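Local coordinates for protein DyP (Bjerkandera adusta, PDB 3VXJ) that probably oxidises dyes and phenolic compounds with hydrogen peroxide at a heme b centre, as a dye-decolorizing peroxidase, at residues P269-P274 against Y293-T298; C303-H308 against F382-T387; V309-P314 against A378-S383. All blocks are in the same frame, centred on the assembly; numbering follows the deposited sequence.

In the fold
All three contacts lie on one side of the chain's centre, within the C-terminal family region (164-390) of this DyP-type peroxidase. Contact 1 comes first along the chain and joins two loops on either side of helix 279-282. Contacts 2 and 3 follow. Their first segments run on from each other, 303-308 into 309-314, and their second segments share Phe382 and Ser383. Their centres are about 6 Å apart, and the centre of contact 1 lies about 11 and 13 Å from those of contacts 2 and 3. Arg310 of helix 308-312 meets residues of both other contacts. The group thus connects the heme-bearing helix with outer loops that hold a 2,6-dimethoxyphenol.

Contact 1. Residues P269-P274 against Y293-T298; sequences PIDLAP and YSDTLT. With 3DM (2,6-dimethoxyphenol), chain E.
The carboxylates of Asp271 and Asp295 approach from opposite directions, their planes turned 83° against each other. Asp271 OD1 lies 2.5 Å from Asp295 OD1. At this range one of the acids probably holds a proton. The other oxygen of Asp271 faces the backbone: Tyr293 N donates a hydrogen bond to Asp271 OD2 over 3.2 Å. This bond is bent, with an angle of 139° at the hydrogen, and it reaches OD2 from above the carboxylate plane. Asp271 OD2 also approaches the Tyr293 ring obliquely, 3.9 Å from Tyr293 CD1. Phe291 meets that ring edge-to-face. Thr296 brings a methyl to Asp271, with Thr296 CG2 3.4 Å from Asp271 OD1.

Residues Tyr293 to Thr296 form a type I beta turn, closed by the 2.9 Å bond from Thr296 N to Tyr293 O. The turn places the Tyr293 amide and the Asp295 carboxylate on the same partner. The contact ties the loop after helix 249-261 to the loop leading to helix 308-312, within the C-terminal family region of the DyP-type peroxidase. Asp271 extends its CG anti to the backbone N (chi1 -166°), which carries the carboxylate across to the turn. Asp271 is buried, while Asp295 is exposed at the border of the contact. Arg302 grips both segments: it makes a salt bridge to Asp295 OD2 and a hydrogen bond to Asp271 O. Its positive charge would probably offset part of the repulsion between the two acids. Thr296 OG1 is hydrogen-bonded to Asp299 O. Beyond the turn, Thr298 CG2 comes within 3.4 Å of O2 of the 2,6-dimethoxyphenol of chain E.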
loop_
_atom_site.group_PDB
_atom_site.type_symbol
_atom_site.label_atom_id
_atom_site.label_comp_id
_atom_site.label_asym_id
_atom_site.label_seq_id
_atom_site.Cartn_x
_atom_site.Cartn_y
_atom_site.Cartn_z
ATOM N N PRO A 269 6.481 -17.073 3.786
ATOM C CA PRO A 269 6.163 -17.148 2.363
ATOM C C PRO A 269 5.973 -18.602 1.928
ATOM O O PRO A 269 6.757 -19.475 2.309
ATOM C CB PRO A 269 7.395 -16.534 1.699
ATOM C CG PRO A 269 8.510 -16.789 2.660
ATOM C CD PRO A 269 7.903 -16.754 4.026
ATOM N N ILE A 270 4.933 -18.865 1.140
ATOM C CA ILE A 270 4.650 -20.235 0.735
ATOM C C ILE A 270 5.733 -20.838 -0.175
ATOM O O ILE A 270 5.923 -22.049 -0.190
ATOM C CB ILE A 270 3.217 -20.414 0.141
ATOM C CG1 ILE A 270 3.075 -19.767 -1.245
ATOM C CG2 ILE A 270 2.139 -19.927 1.152
ATOM C CD1 ILE A 270 1.660 -19.902 -1.828
ATOM N N ASP A 271 6.500 -19.991 -0.861
ATOM C CA ASP A 271 7.606 -20.501 -1.671
ATOM C C ASP A 271 8.633 -21.227 -0.784
ATOM O O ASP A 271 9.243 -22.201 -1.214
ATOM C CB ASP A 271 8.270 -19.370 -2.462
ATOM C CG ASP A 271 9.172 -19.874 -3.560
ATOM O OD1 ASP A 271 8.914 -20.986 -4.085
ATOM O OD2 ASP A 271 10.127 -19.147 -3.901
ATOM N N LEU A 272 8.798 -20.769 0.459
ATOM C CA LEU A 272 9.679 -21.444 1.433
ATOM C C LEU A 272 8.968 -22.474 2.316
ATOM O O LEU A 272 9.591 -23.440 2.765
ATOM C CB LEU A 272 10.385 -20.424 2.328
ATOM C CG LEU A 272 11.281 -19.405 1.622
ATOM C CD1 LEU A 272 11.904 -18.457 2.649
ATOM C CD2 LEU A 272 12.360 -20.104 0.800
ATOM N N ALA A 273 7.682 -22.246 2.568
ATOM C CA ALA A 273 6.864 -23.089 3.439
ATOM C C ALA A 273 5.619 -23.503 2.651
ATOM O O ALA A 273 4.517 -23.000 2.893
ATOM C CB ALA A 273 6.484 -22.312 4.686
ATOM N N PRO A 274 5.783 -24.429 1.690
ATOM C CA PRO A 274 4.710 -24.665 0.727
ATOM C C PRO A 274 3.540 -25.530 1.193
ATOM O O PRO A 274 2.515 -25.535 0.512
ATOM C CB PRO A 274 5.438 -25.317 -0.453
ATOM C CG PRO A 274 6.613 -25.981 0.147
ATOM C CD PRO A 274 7.037 -25.107 1.301
ATOM N N TYR A 293 11.024 -17.230 -6.360
ATOM C CA TYR A 293 10.254 -18.104 -7.267
ATOM C C TYR A 293 11.115 -18.914 -8.241
ATOM O O TYR A 293 10.567 -19.641 -9.065
ATOM C CB TYR A 293 9.105 -17.363 -8.013
ATOM C CG TYR A 293 8.269 -16.498 -7.105
ATOM C CD1 TYR A 293 7.557 -17.065 -6.051
ATOM C CD2 TYR A 293 8.203 -15.110 -7.282
ATOM C CE1 TYR A 293 6.812 -16.281 -5.193
ATOM C CE2 TYR A 293 7.452 -14.312 -6.426
ATOM C CZ TYR A 293 6.761 -14.914 -5.382
ATOM O OH TYR A 293 6.018 -14.166 -4.494
ATOM N N SER A 294 12.447 -18.829 -8.139
ATOM C CA SER A 294 13.318 -19.579 -9.061
ATOM C C SER A 294 13.151 -21.091 -8.927
ATOM O O SER A 294 13.481 -21.835 -9.849
ATOM C CB SER A 294 14.790 -19.195 -8.909
ATOM O OG SER A 294 15.285 -19.582 -7.653
ATOM N N ASP A 295 12.609 -21.534 -7.793
ATOM C CA ASP A 295 12.307 -22.948 -7.575
ATOM C C ASP A 295 10.895 -23.362 -8.026
ATOM O O ASP A 295 10.468 -24.489 -7.763
ATOM C CB ASP A 295 12.506 -23.303 -6.093
ATOM C CG ASP A 295 11.506 -22.602 -5.166
ATOM O OD1 ASP A 295 10.677 -21.807 -5.655
ATOM O OD2 ASP A 295 11.557 -22.858 -3.938
ATOM N N THR A 296 10.164 -22.443 -8.658
ATOM C CA THR A 296 8.777 -22.695 -9.038
ATOM C C THR A 296 8.358 -21.844 -10.250
ATOM O O THR A 296 7.213 -21.395 -10.361
ATOM C CB THR A 296 7.808 -22.532 -7.805
ATOM O OG1 THR A 296 6.494 -23.007 -8.131
ATOM C CG2 THR A 296 7.748 -21.086 -7.301
ATOM N N LEU A 297 9.298 -21.620 -11.164
ATOM C CA LEU A 297 9.001 -20.807 -12.342
ATOM C C LEU A 297 8.041 -21.491 -13.314
ATOM O O LEU A 297 7.297 -20.814 -14.016
ATOM C CB LEU A 297 10.283 -20.411 -13.088
ATOM C CG LEU A 297 11.318 -19.557 -12.356
ATOM C CD1 LEU A 297 12.631 -19.542 -13.124
ATOM C CD2 LEU A 297 10.808 -18.127 -12.145
ATOM N N THR A 298 8.062 -22.821 -13.363
ATOM C CA THR A 298 7.305 -23.537 -14.384
ATOM C C THR A 298 6.334 -24.569 -13.804
ATOM O O THR A 298 5.933 -25.506 -14.488
ATOM C CB THR A 298 8.235 -24.156 -15.469
ATOM O OG1 THR A 298 9.233 -24.970 -14.853
ATOM C CG2 THR A 298 8.926 -23.062 -16.283
HETATM O O1 3DM E . 6.919 -22.548 -19.112
HETATM C C1 3DM E . 6.371 -23.548 -19.855
HETATM C C2 3DM E . 6.784 -24.865 -19.645
HETATM O O2 3DM E . 7.730 -25.091 -18.685
HETATM C C7 3DM E . 8.236 -26.437 -18.601
HETATM C C3 3DM E . 6.217 -25.897 -20.405
HETATM C C4 3DM E . 5.249 -25.606 -21.370
HETATM C C5 3DM E . 4.843 -24.285 -21.578
HETATM C C6 3DM E . 5.407 -23.251 -20.821
HETATM O O3 3DM E . 5.035 -21.941 -20.977
HETATM C C8 3DM E . 4.433 -21.604 -22.244
#

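Contact 2. Residues C303-H308 against F382-T387; sequences CPFGAH and FSKPIT. With HEM (protoporphyrin IX containing Fe), chain B; 3DM (2,6-dimethoxyphenol), chain E.
Lys384 lies across one face of the Phe305 ring. Its CG sits over the ring centre in a CH-pi contact, 3.8 Å from the centroid of Phe305 and only 5° off the ring normal. Lys384 CB touches Phe305 CE2 at 3.6 Å, and CD and CE continue over the other half of the ring. The bend at chi2 (-46°) folds the lysine chain down along this face. The side chains of Pro385 and Phe305 cross at about a right angle, with Pro385 CD 3.8 Å from Phe305 CZ. Ile386 O approaches Phe305 CD2 obliquely at 3.5 Å.

Phe305 belongs to a type I beta turn from Pro304 to Ala307. Ala307 is the N-cap of helix 308-312, the proximal heme helix of this DyP-type peroxidase. Its first residue, His308, binds the heme iron through NE2 at 2.2 Å. A water occupies the opposite side of the iron. His308 ND1 is hydrogen-bonded to Glu391, which probably helps fix the rotation of the imidazole.

Farther out, Lys384 NZ forms a salt bridge with Asp317 and a hydrogen bond to Leu297 O, so the lysine is held at its end as well as along its chain. On the outer side of 382-387, Ser383 O accepts a 2.9 Å hydrogen bond from O1 of the 2,6-dimethoxyphenol of chain E. Pro385 CD lies 3.6 Å from that same phenol O1.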
loop_
_atom_site.group_PDB
_atom_site.type_symbol
_atom_site.label_atom_id
_atom_site.label_comp_id
_atom_site.label_asym_id
_atom_site.label_seq_id
_atom_site.Cartn_x
_atom_site.Cartn_y
_atom_site.Cartn_z
ATOM N N CYS A 303 3.962 -22.345 -5.250
ATOM C CA CYS A 303 3.229 -21.068 -5.218
ATOM C C CYS A 303 2.438 -20.906 -6.507
ATOM O O CYS A 303 3.005 -21.084 -7.588
ATOM C CB CYS A 303 4.208 -19.889 -5.076
ATOM S SG CYS A 303 3.420 -18.288 -4.796
ATOM N N PRO A 304 1.137 -20.536 -6.415
ATOM C CA PRO A 304 0.429 -20.218 -7.667
ATOM C C PRO A 304 1.076 -19.064 -8.426
ATOM O O PRO A 304 1.698 -18.185 -7.814
ATOM C CB PRO A 304 -0.978 -19.814 -7.196
ATOM C CG PRO A 304 -1.107 -20.417 -5.802
ATOM C CD PRO A 304 0.279 -20.317 -5.230
ATOM N N PHE A 305 0.917 -19.060 -9.742
ATOM C CA PHE A 305 1.434 -17.958 -10.552
ATOM C C PHE A 305 0.735 -16.640 -10.228
ATOM O O PHE A 305 1.342 -15.575 -10.357
ATOM C CB PHE A 305 1.297 -18.244 -12.049
ATOM C CG PHE A 305 2.028 -19.477 -12.516
ATOM C CD1 PHE A 305 3.348 -19.723 -12.138
ATOM C CD2 PHE A 305 1.403 -20.375 -13.385
ATOM C CE1 PHE A 305 4.022 -20.863 -12.587
ATOM C CE2 PHE A 305 2.067 -21.515 -13.826
ATOM C CZ PHE A 305 3.378 -21.750 -13.432
ATOM N N GLY A 306 -0.526 -16.721 -9.798
ATOM C CA GLY A 306 -1.384 -15.553 -9.591
ATOM C C GLY A 306 -1.612 -15.110 -8.147
ATOM O O GLY A 306 -2.470 -14.259 -7.904
ATOM N N ALA A 307 -0.843 -15.652 -7.195
ATOM C CA ALA A 307 -0.896 -15.215 -5.797
ATOM C C ALA A 307 -0.569 -13.717 -5.673
ATOM O O ALA A 307 0.253 -13.187 -6.429
ATOM C CB ALA A 307 0.060 -16.042 -4.960
ATOM N N HIS A 308 -1.195 -13.055 -4.696
ATOM C CA HIS A 308 -1.047 -11.616 -4.516
ATOM C C HIS A 308 0.394 -11.133 -4.589
ATOM O O HIS A 308 0.701 -10.251 -5.390
ATOM C CB HIS A 308 -1.694 -11.179 -3.195
ATOM C CG HIS A 308 -1.628 -9.702 -2.943
ATOM N ND1 HIS A 308 -2.360 -8.790 -3.674
ATOM C CD2 HIS A 308 -0.925 -8.980 -2.037
ATOM C CE1 HIS A 308 -2.102 -7.569 -3.240
ATOM N NE2 HIS A 308 -1.244 -7.656 -2.233
ATOM N N PHE A 382 4.217 -14.039 -17.630
ATOM C CA PHE A 382 4.256 -14.560 -18.988
ATOM C C PHE A 382 4.998 -15.890 -19.047
ATOM O O PHE A 382 5.717 -16.259 -18.104
ATOM C CB PHE A 382 4.908 -13.534 -19.931
ATOM C CG PHE A 382 6.173 -12.927 -19.390
ATOM C CD1 PHE A 382 7.387 -13.603 -19.485
ATOM C CD2 PHE A 382 6.150 -11.675 -18.782
ATOM C CE1 PHE A 382 8.555 -13.046 -18.976
ATOM C CE2 PHE A 382 7.316 -11.106 -18.270
ATOM C CZ PHE A 382 8.520 -11.794 -18.368
ATOM N N SER A 383 4.799 -16.609 -20.152
ATOM C CA SER A 383 5.524 -17.851 -20.464
ATOM C C SER A 383 5.317 -18.985 -19.452
ATOM O O SER A 383 6.236 -19.771 -19.192
ATOM C CB SER A 383 7.020 -17.565 -20.656
ATOM O OG SER A 383 7.228 -16.556 -21.632
ATOM N N LYS A 384 4.111 -19.063 -18.885
ATOM C CA LYS A 384 3.772 -20.115 -17.923
ATOM C C LYS A 384 2.958 -21.229 -18.583
ATOM O O LYS A 384 2.230 -20.972 -19.549
ATOM C CB LYS A 384 3.003 -19.533 -16.731
ATOM C CG LYS A 384 3.743 -18.463 -15.932
ATOM C CD LYS A 384 5.173 -18.848 -15.610
ATOM C CE LYS A 384 5.771 -17.859 -14.642
ATOM N NZ LYS A 384 7.224 -18.061 -14.420
ATOM N N PRO A 385 3.085 -22.474 -18.077
ATOM C CA PRO A 385 2.368 -23.602 -18.689
ATOM C C PRO A 385 0.855 -23.622 -18.410
ATOM O O PRO A 385 0.123 -24.361 -19.074
ATOM C CB PRO A 385 3.046 -24.825 -18.061
ATOM C CG PRO A 385 3.546 -24.337 -16.744
ATOM C CD PRO A 385 4.022 -22.940 -17.034
ATOM N N ILE A 386 0.414 -22.838 -17.427
ATOM C CA ILE A 386 -1.006 -22.697 -17.084
ATOM C C ILE A 386 -1.281 -21.201 -16.972
ATOM O O ILE A 386 -0.507 -20.484 -16.346
ATOM C CB ILE A 386 -1.370 -23.411 -15.734
ATOM C CG1 ILE A 386 -1.083 -24.914 -15.833
ATOM C CG2 ILE A 386 -2.844 -23.165 -15.360
ATOM C CD1 ILE A 386 -1.353 -25.692 -14.558
ATOM N N THR A 387 -2.364 -20.730 -17.584
ATOM C CA THR A 387 -2.782 -19.332 -17.454
ATOM C C THR A 387 -2.852 -18.925 -15.985
ATOM O O THR A 387 -3.555 -19.566 -15.204
ATOM C CB THR A 387 -4.168 -19.123 -18.087
ATOM O OG1 THR A 387 -4.093 -19.463 -19.473
ATOM C CG2 THR A 387 -4.635 -17.664 -17.947
HETATM C CHA HEM B . 2.261 -7.501 -0.126
HETATM C CHB HEM B . -2.231 -7.414 1.658
HETATM C CHC HEM B . -3.589 -4.305 -1.789
HETATM C CHD HEM B . 0.904 -4.346 -3.573
HETATM C C1A HEM B . 1.158 -7.774 0.634
HETATM C C2A HEM B . 1.106 -8.718 1.729
HETATM C C3A HEM B . -0.148 -8.698 2.214
HETATM C C4A HEM B . -0.904 -7.723 1.462
HETATM C CMA HEM B . -0.712 -9.523 3.386
HETATM C CAA HEM B . 2.282 -9.618 2.170
HETATM C CBA HEM B . 3.221 -9.003 3.210
HETATM C CGA HEM B . 4.120 -7.920 2.663
HETATM O O1A HEM B . 5.056 -8.206 1.886
HETATM O O2A HEM B . 3.908 -6.735 3.045
HETATM C C1B HEM B . -2.993 -6.554 0.893
HETATM C C2B HEM B . -4.390 -6.244 1.106
HETATM C C3B HEM B . -4.768 -5.375 0.149
HETATM C C4B HEM B . -3.609 -5.111 -0.677
HETATM C CMB HEM B . -5.248 -6.855 2.236
HETATM C CAB HEM B . -6.147 -4.717 -0.063
HETATM C CBB HEM B . -7.024 -4.568 0.932
HETATM C C1C HEM B . -2.501 -4.086 -2.596
HETATM C C2C HEM B . -2.492 -3.286 -3.805
HETATM C C3C HEM B . -1.249 -3.309 -4.311
HETATM C C4C HEM B . -0.441 -4.120 -3.425
HETATM C CMC HEM B . -3.723 -2.545 -4.362
HETATM C CAC HEM B . -0.696 -2.610 -5.581
HETATM C CBC HEM B . -1.428 -2.496 -6.698
HETATM C C1D HEM B . 1.680 -5.141 -2.769
HETATM C C2D HEM B . 3.110 -5.260 -2.906
HETATM C C3D HEM B . 3.525 -6.240 -1.854
HETATM C C4D HEM B . 2.314 -6.618 -1.170
HETATM C CMD HEM B . 4.058 -4.578 -3.906
HETATM C CAD HEM B . 4.968 -6.716 -1.625
HETATM C CBD HEM B . 5.254 -7.814 -2.644
HETATM C CGD HEM B . 6.667 -8.320 -2.535
HETATM O O1D HEM B . 6.837 -9.565 -2.436
HETATM O O2D HEM B . 7.614 -7.502 -2.549
HETATM N NA HEM B . -0.084 -7.210 0.489
HETATM N NB HEM B . -2.546 -5.870 -0.231
HETATM N NC HEM B . -1.241 -4.608 -2.420
HETATM N ND HEM B . 1.238 -5.932 -1.711
HETATM FE FE HEM B . -0.684 -5.956 -1.010
HETATM O O1 3DM E . 6.919 -22.548 -19.112
HETATM C C1 3DM E . 6.371 -23.548 -19.855
HETATM C C2 3DM E . 6.784 -24.865 -19.645
HETATM O O2 3DM E . 7.730 -25.091 -18.685
HETATM C C7 3DM E . 8.236 -26.437 -18.601
HETATM C C3 3DM E . 6.217 -25.897 -20.405
HETATM C C4 3DM E . 5.249 -25.606 -21.370
HETATM C C5 3DM E . 4.843 -24.285 -21.578
HETATM C C6 3DM E . 5.407 -23.251 -20.821
HETATM O O3 3DM E . 5.035 -21.941 -20.977
HETATM C C8 3DM E . 4.433 -21.604 -22.244
HETATM O O HOH W 1 -0.149 -4.497 0.237
#

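Contact 3. Residues V309-P314 against A378-S383; sequences VRKTNP and ANFPFS. With HEM (protoporphyrin IX containing Fe), chain B; 3DM (2,6-dimethoxyphenol), chain E; 3DM (2,6-dimethoxyphenol), chain D.
Lys311 and Phe380 make the tight, buried part of this contact. Lys311 NZ donates a 2.7 Å hydrogen bond to Phe380 O, at a C=O...N angle of 150° and tilted 24° from the carbonyl plane. The lysine chain bends at chi2 (-80°) and again at chi3 to bring NZ there. Gly389 O and Trp374 O also accept from this ammonium, so three carbonyls grip one buried charge. A methionine in place of Lys311 would probably leave these three carbonyls without their shared donor and set the 378-383 loop free to shift.

The Phe380 ring is wedged from several sides. Pro314 CG comes in at its edge, 3.5 Å from Phe380 CZ. Pro381, which follows a cis peptide bond, places its CB over the centre of one face of the Phe380 ring, 4.1 Å above the plane. Trp374 stacks on the ring as well. The fit is looser at 4.5 Å from Lys311 CD to Pro381 CD. Beyond Pro381 the chain turns outward, and Phe382 and Ser383 are exposed.

The other side of 309-314 faces the heme. Val309 CG1 packs 3.6 Å from heme CAA. Asn313 ND2 donates to heme propionate O2D at 3.0 Å and to O1 of the 2,6-dimethoxyphenol of chain D at 3.1 Å. This is the proximal heme helix of a DyP-type peroxidase, with loop 378-383 on its far side and Asn313, just past its end, at a propionate.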
loop_
_atom_site.group_PDB
_atom_site.type_symbol
_atom_site.label_atom_id
_atom_site.label_comp_id
_atom_site.label_asym_id
_atom_site.label_seq_id
_atom_site.Cartn_x
_atom_site.Cartn_y
_atom_site.Cartn_z
ATOM N N VAL A 309 1.273 -11.676 -3.746
ATOM C CA VAL A 309 2.633 -11.128 -3.678
ATOM C C VAL A 309 3.435 -11.418 -4.940
ATOM O O VAL A 309 4.311 -10.629 -5.314
ATOM C CB VAL A 309 3.402 -11.561 -2.402
ATOM C CG1 VAL A 309 2.683 -11.062 -1.149
ATOM C CG2 VAL A 309 3.616 -13.059 -2.346
ATOM N N ARG A 310 3.122 -12.526 -5.605
ATOM C CA ARG A 310 3.803 -12.889 -6.849
ATOM C C ARG A 310 3.374 -12.003 -8.022
ATOM O O ARG A 310 4.189 -11.658 -8.871
ATOM C CB ARG A 310 3.579 -14.365 -7.172
ATOM C CG ARG A 310 4.385 -14.878 -8.351
ATOM C CD ARG A 310 4.356 -16.389 -8.350
ATOM N NE ARG A 310 5.208 -16.932 -9.405
ATOM C CZ ARG A 310 5.469 -18.226 -9.577
ATOM N NH1 ARG A 310 4.893 -19.143 -8.793
ATOM N NH2 ARG A 310 6.293 -18.607 -10.548
ATOM N N LYS A 311 2.105 -11.614 -8.042
ATOM C CA LYS A 311 1.599 -10.655 -9.023
ATOM C C LYS A 311 2.157 -9.252 -8.825
ATOM O O LYS A 311 2.501 -8.568 -9.786
ATOM C CB LYS A 311 0.082 -10.610 -8.974
ATOM C CG LYS A 311 -0.585 -11.836 -9.591
ATOM C CD LYS A 311 -0.647 -11.769 -11.120
ATOM C CE LYS A 311 -1.971 -12.301 -11.635
ATOM N NZ LYS A 311 -2.174 -11.978 -13.077
ATOM N N THR A 312 2.263 -8.816 -7.574
ATOM C CA THR A 312 2.668 -7.435 -7.312
ATOM C C THR A 312 4.184 -7.269 -7.274
ATOM O O THR A 312 4.682 -6.172 -7.517
ATOM C CB THR A 312 2.033 -6.871 -6.040
ATOM O OG1 THR A 312 2.482 -7.652 -4.918
ATOM C CG2 THR A 312 0.495 -6.884 -6.128
ATOM N N ASN A 313 4.900 -8.359 -6.994
ATOM C CA ASN A 313 6.345 -8.415 -7.166
ATOM C C ASN A 313 6.755 -9.771 -7.726
ATOM O O ASN A 313 6.960 -10.729 -6.974
ATOM C CB ASN A 313 7.089 -8.137 -5.859
ATOM C CG ASN A 313 8.601 -8.240 -6.019
ATOM O OD1 ASN A 313 9.124 -8.363 -7.140
ATOM N ND2 ASN A 313 9.315 -8.216 -4.892
ATOM N N PRO A 314 6.875 -9.857 -9.061
ATOM C CA PRO A 314 7.115 -11.134 -9.723
ATOM C C PRO A 314 8.500 -11.738 -9.506
ATOM O O PRO A 314 8.690 -12.895 -9.857
ATOM C CB PRO A 314 6.902 -10.809 -11.209
ATOM C CG PRO A 314 6.058 -9.571 -11.209
ATOM C CD PRO A 314 6.515 -8.801 -10.021
ATOM N N ALA A 378 -4.725 -11.647 -16.830
ATOM C CA ALA A 378 -4.788 -13.100 -16.692
ATOM C C ALA A 378 -3.563 -13.792 -17.268
ATOM O O ALA A 378 -3.226 -14.901 -16.867
ATOM C CB ALA A 378 -6.048 -13.649 -17.346
ATOM N N ASN A 379 -2.901 -13.129 -18.210
ATOM C CA ASN A 379 -1.764 -13.717 -18.897
ATOM C C ASN A 379 -0.411 -13.317 -18.354
ATOM O O ASN A 379 0.623 -13.546 -18.989
ATOM C CB ASN A 379 -1.906 -13.440 -20.386
ATOM C CG ASN A 379 -3.095 -14.171 -20.967
ATOM O OD1 ASN A 379 -3.205 -15.388 -20.823
ATOM N ND2 ASN A 379 -4.023 -13.431 -21.577
ATOM N N PHE A 380 -0.431 -12.736 -17.156
ATOM C CA PHE A 380 0.784 -12.405 -16.429
ATOM C C PHE A 380 0.840 -13.160 -15.101
ATOM O O PHE A 380 -0.165 -13.223 -14.404
ATOM C CB PHE A 380 0.910 -10.903 -16.171
ATOM C CG PHE A 380 2.214 -10.555 -15.552
ATOM C CD1 PHE A 380 3.317 -10.277 -16.352
ATOM C CD2 PHE A 380 2.383 -10.629 -14.174
ATOM C CE1 PHE A 380 4.551 -10.052 -15.788
ATOM C CE2 PHE A 380 3.609 -10.404 -13.610
ATOM C CZ PHE A 380 4.698 -10.102 -14.416
ATOM N N PRO A 381 2.011 -13.721 -14.729
ATOM C CA PRO A 381 3.314 -13.686 -15.415
ATOM C C PRO A 381 3.304 -14.429 -16.752
ATOM O O PRO A 381 2.495 -15.331 -16.964
ATOM C CB PRO A 381 4.267 -14.358 -14.414
ATOM C CG PRO A 381 3.384 -15.211 -13.583
ATOM C CD PRO A 381 2.124 -14.405 -13.425
ATOM N N PHE A 382 4.217 -14.039 -17.630
ATOM C CA PHE A 382 4.256 -14.560 -18.988
ATOM C C PHE A 382 4.998 -15.890 -19.047
ATOM O O PHE A 382 5.717 -16.259 -18.104
ATOM C CB PHE A 382 4.908 -13.534 -19.931
ATOM C CG PHE A 382 6.173 -12.927 -19.390
ATOM C CD1 PHE A 382 7.387 -13.603 -19.485
ATOM C CD2 PHE A 382 6.150 -11.675 -18.782
ATOM C CE1 PHE A 382 8.555 -13.046 -18.976
ATOM C CE2 PHE A 382 7.316 -11.106 -18.270
ATOM C CZ PHE A 382 8.520 -11.794 -18.368
ATOM N N SER A 383 4.799 -16.609 -20.152
ATOM C CA SER A 383 5.524 -17.851 -20.464
ATOM C C SER A 383 5.317 -18.985 -19.452
ATOM O O SER A 383 6.236 -19.771 -19.192
ATOM C CB SER A 383 7.020 -17.565 -20.656
ATOM O OG SER A 383 7.228 -16.556 -21.632
HETATM C CHA HEM B . 2.261 -7.501 -0.126
HETATM C CHB HEM B . -2.231 -7.414 1.658
HETATM C CHC HEM B . -3.589 -4.305 -1.789
HETATM C CHD HEM B . 0.904 -4.346 -3.573
HETATM C C1A HEM B . 1.158 -7.774 0.634
HETATM C C2A HEM B . 1.106 -8.718 1.729
HETATM C C3A HEM B . -0.148 -8.698 2.214
HETATM C C4A HEM B . -0.904 -7.723 1.462
HETATM C CMA HEM B . -0.712 -9.523 3.386
HETATM C CAA HEM B . 2.282 -9.618 2.170
HETATM C CBA HEM B . 3.221 -9.003 3.210
HETATM C CGA HEM B . 4.120 -7.920 2.663
HETATM O O1A HEM B . 5.056 -8.206 1.886
HETATM O O2A HEM B . 3.908 -6.735 3.045
HETATM C C1B HEM B . -2.993 -6.554 0.893
HETATM C C2B HEM B . -4.390 -6.244 1.106
HETATM C C3B HEM B . -4.768 -5.375 0.149
HETATM C C4B HEM B . -3.609 -5.111 -0.677
HETATM C CMB HEM B . -5.248 -6.855 2.236
HETATM C CAB HEM B . -6.147 -4.717 -0.063
HETATM C CBB HEM B . -7.024 -4.568 0.932
HETATM C C1C HEM B . -2.501 -4.086 -2.596
HETATM C C2C HEM B . -2.492 -3.286 -3.805
HETATM C C3C HEM B . -1.249 -3.309 -4.311
HETATM C C4C HEM B . -0.441 -4.120 -3.425
HETATM C CMC HEM B . -3.723 -2.545 -4.362
HETATM C CAC HEM B . -0.696 -2.610 -5.581
HETATM C CBC HEM B . -1.428 -2.496 -6.698
HETATM C C1D HEM B . 1.680 -5.141 -2.769
HETATM C C2D HEM B . 3.110 -5.260 -2.906
HETATM C C3D HEM B . 3.525 -6.240 -1.854
HETATM C C4D HEM B . 2.314 -6.618 -1.170
HETATM C CMD HEM B . 4.058 -4.578 -3.906
HETATM C CAD HEM B . 4.968 -6.716 -1.625
HETATM C CBD HEM B . 5.254 -7.814 -2.644
HETATM C CGD HEM B . 6.667 -8.320 -2.535
HETATM O O1D HEM B . 6.837 -9.565 -2.436
HETATM O O2D HEM B . 7.614 -7.502 -2.549
HETATM N NA HEM B . -0.084 -7.210 0.489
HETATM N NB HEM B . -2.546 -5.870 -0.231
HETATM N NC HEM B . -1.241 -4.608 -2.420
HETATM N ND HEM B . 1.238 -5.932 -1.711
HETATM FE FE HEM B . -0.684 -5.956 -1.010
HETATM O O1 3DM E . 6.919 -22.548 -19.112
HETATM C C1 3DM E . 6.371 -23.548 -19.855
HETATM C C2 3DM E . 6.784 -24.865 -19.645
HETATM O O2 3DM E . 7.730 -25.091 -18.685
HETATM C C7 3DM E . 8.236 -26.437 -18.601
HETATM C C3 3DM E . 6.217 -25.897 -20.405
HETATM C C4 3DM E . 5.249 -25.606 -21.370
HETATM C C5 3DM E . 4.843 -24.285 -21.578
HETATM C C6 3DM E . 5.407 -23.251 -20.821
HETATM O O3 3DM E . 5.035 -21.941 -20.977
HETATM C C8 3DM E . 4.433 -21.604 -22.244
HETATM O O1 3DM D . 12.347 -8.399 -5.681
HETATM C C1 3DM D . 13.022 -9.186 -6.588
HETATM C C2 3DM D . 12.960 -8.929 -7.963
HETATM O O2 3DM D . 12.202 -7.875 -8.405
HETATM C C7 3DM D . 11.839 -7.848 -9.794
HETATM C C3 3DM D . 13.676 -9.756 -8.841
HETATM C C4 3DM D . 14.417 -10.837 -8.354
HETATM C C5 3DM D . 14.483 -11.086 -6.987
HETATM C C6 3DM D . 13.779 -10.261 -6.108
HETATM O O3 3DM D . 13.798 -10.458 -4.756
HETATM C C8 3DM D . 14.304 -11.732 -4.276
HETATM O O HOH W 1 -0.149 -4.497 0.237
#